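Putative metal-dependent hydrolase (Bacillus subtilis, PDB 6KNS) binds zinc and calcium ions on a metallo-beta-lactamase fold and is probably a hydrolase, possibly a 3'-tRNA processing endoribonuclease. Local coordinates at residues L77-A80 and K81-G84; E104-Q107 and K108-Y111; G222-D225 and N226-K229. All coordinates share one frame; numbering follows the deposited sequence.

How the interactions relate
The three contacts come in series along one metallo-beta-lactamase chain and fall into two regions. Interaction 1, inside helix 74-86, and interaction 2, where helix 103-107 ends before strand 115-119, have centres 15 Å apart and touch: Gln82 OE1 lies 2.6 Å from Tyr111 OH, and Gln78 NE2 lies 2.9 Å from Lys108 O, both probable hydrogen bonds. Helix 74-86 is thereby tied to the segment that leads into an outermost strand of the first sheet. Interaction 3, at the start of helix 225-231, follows strand 212-216 of the second sheet. Its centre is 38 Å from interaction 1 and 37 Å from interaction 2, on the opposite side of the chain's centre.

Interaction 1: L77-A80 and K81-G84; sequences LQFA and KQVG
Four main-chain hydrogen bonds join residues 77-80 to residues 81-84, each reaching back four residues. Lys81 N donates to Leu77 O at 3.0 Å, Gln82 N to Gln78 O, Val83 N to Phe79 O and Gly84 N to Ala80 O. All are close to straight, and the shortest is Val83 N to Phe79 O at 2.8 Å.

Among side chains, Phe79 and Gln82 leave the helix alongside one another. Gln82 OE1 reaches Phe79 CD1 at 3.8 Å, with the ring and amide planes 46° apart. Gln82 gets there with CG anti to the backbone N (chi1 -172°) and an extended chain, its amide steadied by an OE1 already held by Tyr111.

Aliphatic carbons pack on carbonyl oxygens of the preceding turn. Lys81 CG rests 3.5 Å from Leu77 O before its chain bends at chi2 and chi3, taking NZ to the carbonyl of His92. Val83 CG2 comes equally close to Phe79 O.

On the dimer side, the Phe79 ring meets that of His68 of the second subunit, whose Phe18 packs on Ala80 and Val83. The repeated i to i+4 bonding is that of a regular alpha-helix, here helix 74-86 of the metallo-beta-lactamase fold, with one flank at the subunit interface.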
loop_
_atom_site.group_PDB
_atom_site.type_symbol
_atom_site.label_atom_id
_atom_site.label_comp_id
_atom_site.label_asym_id
_atom_site.label_seq_id
_atom_site.Cartn_x
_atom_site.Cartn_y
_atom_site.Cartn_z
ATOM N N LEU A 77 -1.364 -4.330 7.391
ATOM C CA LEU A 77 -1.959 -4.071 8.717
ATOM C C LEU A 77 -1.956 -5.326 9.581
ATOM O O LEU A 77 -1.709 -5.258 10.788
ATOM C CB LEU A 77 -3.357 -3.491 8.607
ATOM C CG LEU A 77 -4.078 -3.244 9.918
ATOM C CD1 LEU A 77 -3.276 -2.310 10.857
ATOM C CD2 LEU A 77 -5.456 -2.699 9.594
ATOM N N GLN A 78 -2.194 -6.470 8.952
ATOM C CA GLN A 78 -2.130 -7.742 9.631
ATOM C C GLN A 78 -0.731 -8.040 10.107
ATOM O O GLN A 78 -0.541 -8.481 11.252
ATOM C CB GLN A 78 -2.704 -8.871 8.747
ATOM C CG GLN A 78 -4.218 -8.674 8.477
ATOM C CD GLN A 78 -4.727 -9.563 7.360
ATOM O OE1 GLN A 78 -3.973 -9.933 6.468
ATOM N NE2 GLN A 78 -6.010 -9.939 7.424
ATOM N N PHE A 79 0.264 -7.763 9.281
ATOM C CA PHE A 79 1.615 -7.913 9.779
ATOM C C PHE A 79 1.944 -6.912 10.916
ATOM O O PHE A 79 2.645 -7.277 11.841
ATOM C CB PHE A 79 2.624 -7.814 8.660
ATOM C CG PHE A 79 2.683 -9.029 7.750
ATOM C CD1 PHE A 79 1.987 -10.219 8.041
ATOM C CD2 PHE A 79 3.524 -9.011 6.630
ATOM C CE1 PHE A 79 2.077 -11.340 7.195
ATOM C CE2 PHE A 79 3.625 -10.135 5.789
ATOM C CZ PHE A 79 2.911 -11.299 6.081
ATOM N N ALA A 80 1.438 -5.670 10.849
ATOM C CA ALA A 80 1.683 -4.682 11.908
ATOM C C ALA A 80 1.141 -5.208 13.237
ATOM O O ALA A 80 1.791 -5.074 14.267
ATOM C CB ALA A 80 1.067 -3.303 11.564
ATOM N N LYS A 81 -0.037 -5.820 13.216
ATOM C CA LYS A 81 -0.590 -6.399 14.429
ATOM C C LYS A 81 0.254 -7.564 14.912
ATOM O O LYS A 81 0.512 -7.687 16.114
ATOM C CB LYS A 81 -2.040 -6.832 14.219
ATOM C CG LYS A 81 -3.014 -5.636 14.041
ATOM C CD LYS A 81 -3.153 -4.772 15.287
ATOM C CE LYS A 81 -3.747 -5.576 16.418
ATOM N NZ LYS A 81 -3.839 -4.768 17.631
ATOM N N GLN A 82 0.710 -8.405 13.983
ATOM C CA GLN A 82 1.598 -9.485 14.377
ATOM C C GLN A 82 2.899 -8.991 15.016
ATOM O O GLN A 82 3.340 -9.521 16.029
ATOM C CB GLN A 82 1.918 -10.400 13.211
ATOM C CG GLN A 82 2.709 -11.679 13.590
ATOM C CD GLN A 82 2.780 -12.635 12.409
ATOM O OE1 GLN A 82 2.665 -12.212 11.259
ATOM N NE2 GLN A 82 2.928 -13.929 12.680
ATOM N N VAL A 83 3.518 -7.977 14.437
ATOM C CA VAL A 83 4.750 -7.464 15.025
ATOM C C VAL A 83 4.458 -6.829 16.403
ATOM O O VAL A 83 5.220 -7.046 17.341
ATOM C CB VAL A 83 5.458 -6.509 14.103
ATOM C CG1 VAL A 83 6.553 -5.714 14.902
ATOM C CG2 VAL A 83 6.028 -7.300 12.881
ATOM N N GLY A 84 3.331 -6.123 16.534
ATOM C CA GLY A 84 2.899 -5.582 17.833
ATOM C C GLY A 84 2.820 -6.621 18.936
ATOM O O GLY A 84 3.299 -6.415 20.056
#

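Interaction 2: E104-Q107 and K108-Y111; sequences EQFQ and KLTY
Glu104 meets Lys108 through its main chain: its carbonyl O lies 3.5 Å from Lys108 CG, while Glu104 OE1 and Lys108 NZ remain 5.6 Å apart, too far for a salt bridge. Gln105 meets the same lysine at two levels, main chain and, weakly, side-chain end. Lys108 N donates to Gln105 O at 3.1 Å, and Lys108 NZ makes a weak bond of 3.4 Å to Gln105 OE1. The glutamine bends at chi2 (-68°), which turns its amide back beside the extended lysine chain. Phe106 O accepts Leu109 N at 3.2 Å, and a bridging water that donates to this oxygen also hydrogen-bonds Thr110 OG1. That water sits over one ring face of Phe106, near the rim. Leu109 lies nearly perpendicular to the phenylalanine side chain, CD1 to CD1 4.0 Å. The bonds from Lys108 N and Leu109 N each span three residues instead of four. Overlapping them, a type I beta turn runs from Gln107 to Thr110. The segment thus leaves helix 103-107 for strand 115-119, where Thr110 OG1 bonds Gly117 N, while Leu109 packs on Ile74 of helix 74-86.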
loop_
_atom_site.group_PDB
_atom_site.type_symbol
_atom_site.label_atom_id
_atom_site.label_comp_id
_atom_site.label_asym_id
_atom_site.label_seq_id
_atom_site.Cartn_x
_atom_site.Cartn_y
_atom_site.Cartn_z
ATOM N N GLU A 104 -14.489 -15.014 -0.728
ATOM C CA GLU A 104 -13.033 -15.124 -0.814
ATOM C C GLU A 104 -12.343 -13.886 -0.272
ATOM O O GLU A 104 -11.393 -13.999 0.526
ATOM C CB GLU A 104 -12.557 -15.397 -2.241
ATOM C CG GLU A 104 -12.507 -16.845 -2.549
ATOM C CD GLU A 104 -11.300 -17.302 -3.388
ATOM O OE1 GLU A 104 -10.311 -16.554 -3.622
ATOM O OE2 GLU A 104 -11.350 -18.482 -3.770
ATOM N N GLN A 105 -12.837 -12.707 -0.650
ATOM C CA GLN A 105 -12.261 -11.469 -0.135
ATOM C C GLN A 105 -12.486 -11.338 1.366
ATOM O O GLN A 105 -11.540 -11.018 2.101
ATOM C CB GLN A 105 -12.795 -10.234 -0.875
ATOM C CG GLN A 105 -12.422 -10.187 -2.358
ATOM C CD GLN A 105 -10.931 -9.967 -2.601
ATOM O OE1 GLN A 105 -10.183 -9.491 -1.730
ATOM N NE2 GLN A 105 -10.496 -10.313 -3.797
ATOM N N PHE A 106 -13.726 -11.573 1.824
ATOM C CA PHE A 106 -14.021 -11.567 3.270
ATOM C C PHE A 106 -13.151 -12.539 4.106
ATOM O O PHE A 106 -12.716 -12.237 5.249
ATOM C CB PHE A 106 -15.508 -11.844 3.551
ATOM C CG PHE A 106 -15.812 -11.913 4.999
ATOM C CD1 PHE A 106 -15.988 -10.746 5.729
ATOM C CD2 PHE A 106 -15.805 -13.119 5.663
ATOM C CE1 PHE A 106 -16.206 -10.785 7.070
ATOM C CE2 PHE A 106 -16.020 -13.172 7.025
ATOM C CZ PHE A 106 -16.231 -11.994 7.734
ATOM N N GLN A 107 -12.878 -13.708 3.559
ATOM C CA GLN A 107 -12.031 -14.666 4.288
ATOM C C GLN A 107 -10.577 -14.190 4.529
ATOM O O GLN A 107 -9.907 -14.666 5.441
ATOM C CB GLN A 107 -12.017 -16.022 3.578
ATOM C CG GLN A 107 -13.283 -16.834 3.787
ATOM C CD GLN A 107 -13.376 -18.001 2.770
ATOM O OE1 GLN A 107 -12.781 -17.934 1.663
ATOM N NE2 GLN A 107 -14.103 -19.050 3.141
ATOM N N LYS A 108 -10.096 -13.247 3.744
ATOM C CA LYS A 108 -8.742 -12.790 3.925
ATOM C C LYS A 108 -8.582 -11.863 5.126
ATOM O O LYS A 108 -7.448 -11.521 5.502
ATOM C CB LYS A 108 -8.275 -12.061 2.661
ATOM C CG LYS A 108 -8.156 -12.958 1.412
ATOM C CD LYS A 108 -7.931 -12.052 0.179
ATOM C CE LYS A 108 -7.890 -12.793 -1.154
ATOM N NZ LYS A 108 -7.652 -11.766 -2.239
ATOM N N LEU A 109 -9.693 -11.424 5.709
ATOM C CA LEU A 109 -9.634 -10.431 6.763
ATOM C C LEU A 109 -9.145 -11.020 8.093
ATOM O O LEU A 109 -8.717 -10.273 8.944
ATOM C CB LEU A 109 -11.012 -9.755 6.960
ATOM C CG LEU A 109 -11.549 -9.008 5.724
ATOM C CD1 LEU A 109 -12.847 -8.279 6.041
ATOM C CD2 LEU A 109 -10.455 -8.039 5.168
ATOM N N THR A 110 -9.259 -12.331 8.277
ATOM C CA THR A 110 -8.908 -12.977 9.546
ATOM C C THR A 110 -7.478 -13.553 9.483
ATOM O O THR A 110 -7.181 -14.424 8.661
ATOM C CB THR A 110 -9.888 -14.083 9.888
ATOM O OG1 THR A 110 -11.203 -13.510 10.059
ATOM C CG2 THR A 110 -9.445 -14.877 11.138
ATOM N N TYR A 111 -6.600 -13.055 10.368
ATOM C CA TYR A 111 -5.198 -13.501 10.394
ATOM C C TYR A 111 -4.804 -13.856 11.800
ATOM O O TYR A 111 -4.688 -12.978 12.641
ATOM C CB TYR A 111 -4.315 -12.396 9.840
ATOM C CG TYR A 111 -2.854 -12.723 9.814
ATOM C CD1 TYR A 111 -2.375 -13.725 9.000
ATOM C CD2 TYR A 111 -1.962 -12.063 10.652
ATOM C CE1 TYR A 111 -1.041 -14.052 8.979
ATOM C CE2 TYR A 111 -0.618 -12.378 10.644
ATOM C CZ TYR A 111 -0.157 -13.369 9.789
ATOM O OH TYR A 111 1.170 -13.710 9.757
HETATM O O HOH W 1 -12.554 -13.284 7.767
#

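Interaction 3: G222-D225 and N226-K229; sequences GVHD and NLRK
Val223 O accepts Asn226 N at 2.8 Å, the first of the main-chain bonds that open helix 225-231, a surface helix following strand 212-216 of the metallo-beta-lactamase fold. Next, Leu227 N donates to His224 O. Both bonds span three residues, with N-H...O angles of 143° and 140°. Lys229 N to Asp225 O then spans four residues and is straighter at 161°, so the geometry changes from the tight entry to alpha-helical bonding within this first turn.

The closely packed part is made by side-chain carbons set against main-chain carbonyls. Asn226 CB lies 3.2 Å from Val223 O, and Leu227 CB sits 3.3 Å from His224 O. The amide N, CB and CG of Leu227 all approach that His224 oxygen. Between the side chains themselves the approach is looser, His224 CD2 to Leu227 CD1 being 4.3 Å. Tyr185 touches both residues, and the imidazole is held at its far end by a hydrogen bond from NE2 to Pro219 O.

Toward solvent the contact relies on water. Asn226 turns its amide toward Val223, with CG anti to its own carbonyl carbon, and ND2 comes up against Val223 CB. A water accepts from both Val223 N and Asn226 ND2, bridging the loop and the helix. Asp225 OD2 is 6.8 Å from Arg228 NH1 and 6.7 Å from Lys229 NZ, so these charges form no salt bridge with it. Arg228 is linked indirectly instead: a second water donates to Asp225 O and accepts from Arg228 NH1, both at 3.0 Å.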
loop_
_atom_site.group_PDB
_atom_site.type_symbol
_atom_site.label_atom_id
_atom_site.label_comp_id
_atom_site.label_asym_id
_atom_site.label_seq_id
_atom_site.Cartn_x
_atom_site.Cartn_y
_atom_site.Cartn_z
ATOM N N GLY A 222 -6.768 17.087 -14.841
ATOM C CA GLY A 222 -7.653 18.250 -14.663
ATOM C C GLY A 222 -7.282 19.145 -13.492
ATOM O O GLY A 222 -6.263 18.937 -12.817
ATOM N N VAL A 223 -8.109 20.167 -13.287
ATOM C CA VAL A 223 -7.931 21.124 -12.220
ATOM C C VAL A 223 -8.913 20.762 -11.133
ATOM O O VAL A 223 -10.112 21.030 -11.265
ATOM C CB VAL A 223 -8.211 22.520 -12.717
ATOM C CG1 VAL A 223 -7.960 23.569 -11.582
ATOM C CG2 VAL A 223 -7.358 22.761 -13.947
ATOM N N HIS A 224 -8.405 20.156 -10.066
ATOM C CA HIS A 224 -9.252 19.642 -8.993
ATOM C C HIS A 224 -10.175 20.708 -8.403
ATOM O O HIS A 224 -11.288 20.397 -8.027
ATOM C CB HIS A 224 -8.403 19.057 -7.850
ATOM C CG HIS A 224 -7.883 17.679 -8.116
ATOM N ND1 HIS A 224 -6.915 17.084 -7.331
ATOM C CD2 HIS A 224 -8.192 16.778 -9.079
ATOM C CE1 HIS A 224 -6.662 15.873 -7.797
ATOM N NE2 HIS A 224 -7.426 15.661 -8.854
ATOM N N ASP A 225 -9.698 21.944 -8.296
ATOM C CA ASP A 225 -10.547 23.046 -7.824
ATOM C C ASP A 225 -11.790 23.266 -8.685
ATOM O O ASP A 225 -12.800 23.779 -8.182
ATOM C CB ASP A 225 -9.746 24.348 -7.707
ATOM C CG ASP A 225 -8.935 24.436 -6.399
ATOM O OD1 ASP A 225 -8.852 23.428 -5.663
ATOM O OD2 ASP A 225 -8.409 25.528 -6.098
ATOM N N ASN A 226 -11.742 22.860 -9.955
ATOM C CA ASN A 226 -12.932 22.923 -10.785
ATOM C C ASN A 226 -14.024 22.016 -10.283
ATOM O O ASN A 226 -15.180 22.327 -10.513
ATOM C CB ASN A 226 -12.660 22.601 -12.250
ATOM C CG ASN A 226 -11.970 23.730 -12.983
ATOM O OD1 ASN A 226 -11.967 24.861 -12.533
ATOM N ND2 ASN A 226 -11.390 23.421 -14.125
ATOM N N LEU A 227 -13.678 20.903 -9.630
ATOM C CA LEU A 227 -14.700 19.998 -9.073
ATOM C C LEU A 227 -15.510 20.718 -8.002
ATOM O O LEU A 227 -16.706 20.593 -7.946
ATOM C CB LEU A 227 -14.070 18.731 -8.472
ATOM C CG LEU A 227 -13.279 17.824 -9.437
ATOM C CD1 LEU A 227 -12.451 16.793 -8.688
ATOM C CD2 LEU A 227 -14.252 17.176 -10.414
ATOM N N ARG A 228 -14.837 21.469 -7.143
ATOM C CA ARG A 228 -15.509 22.304 -6.177
ATOM C C ARG A 228 -16.406 23.383 -6.823
ATOM O O ARG A 228 -17.548 23.568 -6.388
ATOM C CB ARG A 228 -14.488 22.985 -5.279
ATOM C CG ARG A 228 -15.100 23.900 -4.281
ATOM C CD ARG A 228 -14.050 24.602 -3.420
ATOM N NE ARG A 228 -14.730 25.664 -2.710
ATOM C CZ ARG A 228 -15.110 26.828 -3.235
ATOM N NH1 ARG A 228 -14.823 27.159 -4.506
ATOM N NH2 ARG A 228 -15.775 27.678 -2.469
ATOM N N LYS A 229 -15.904 24.092 -7.835
ATOM C CA LYS A 229 -16.720 25.129 -8.481
ATOM C C LYS A 229 -17.970 24.546 -9.164
ATOM O O LYS A 229 -19.076 25.122 -9.129
ATOM C CB LYS A 229 -15.898 25.867 -9.526
ATOM C CG LYS A 229 -14.763 26.697 -8.974
ATOM C CD LYS A 229 -14.039 27.465 -10.099
ATOM C CE LYS A 229 -12.819 28.177 -9.552
ATOM N NZ LYS A 229 -12.073 28.847 -10.611
HETATM O O HOH W 2 -10.477 20.363 -14.866
HETATM O O HOH W 3 -12.661 26.129 -6.317
#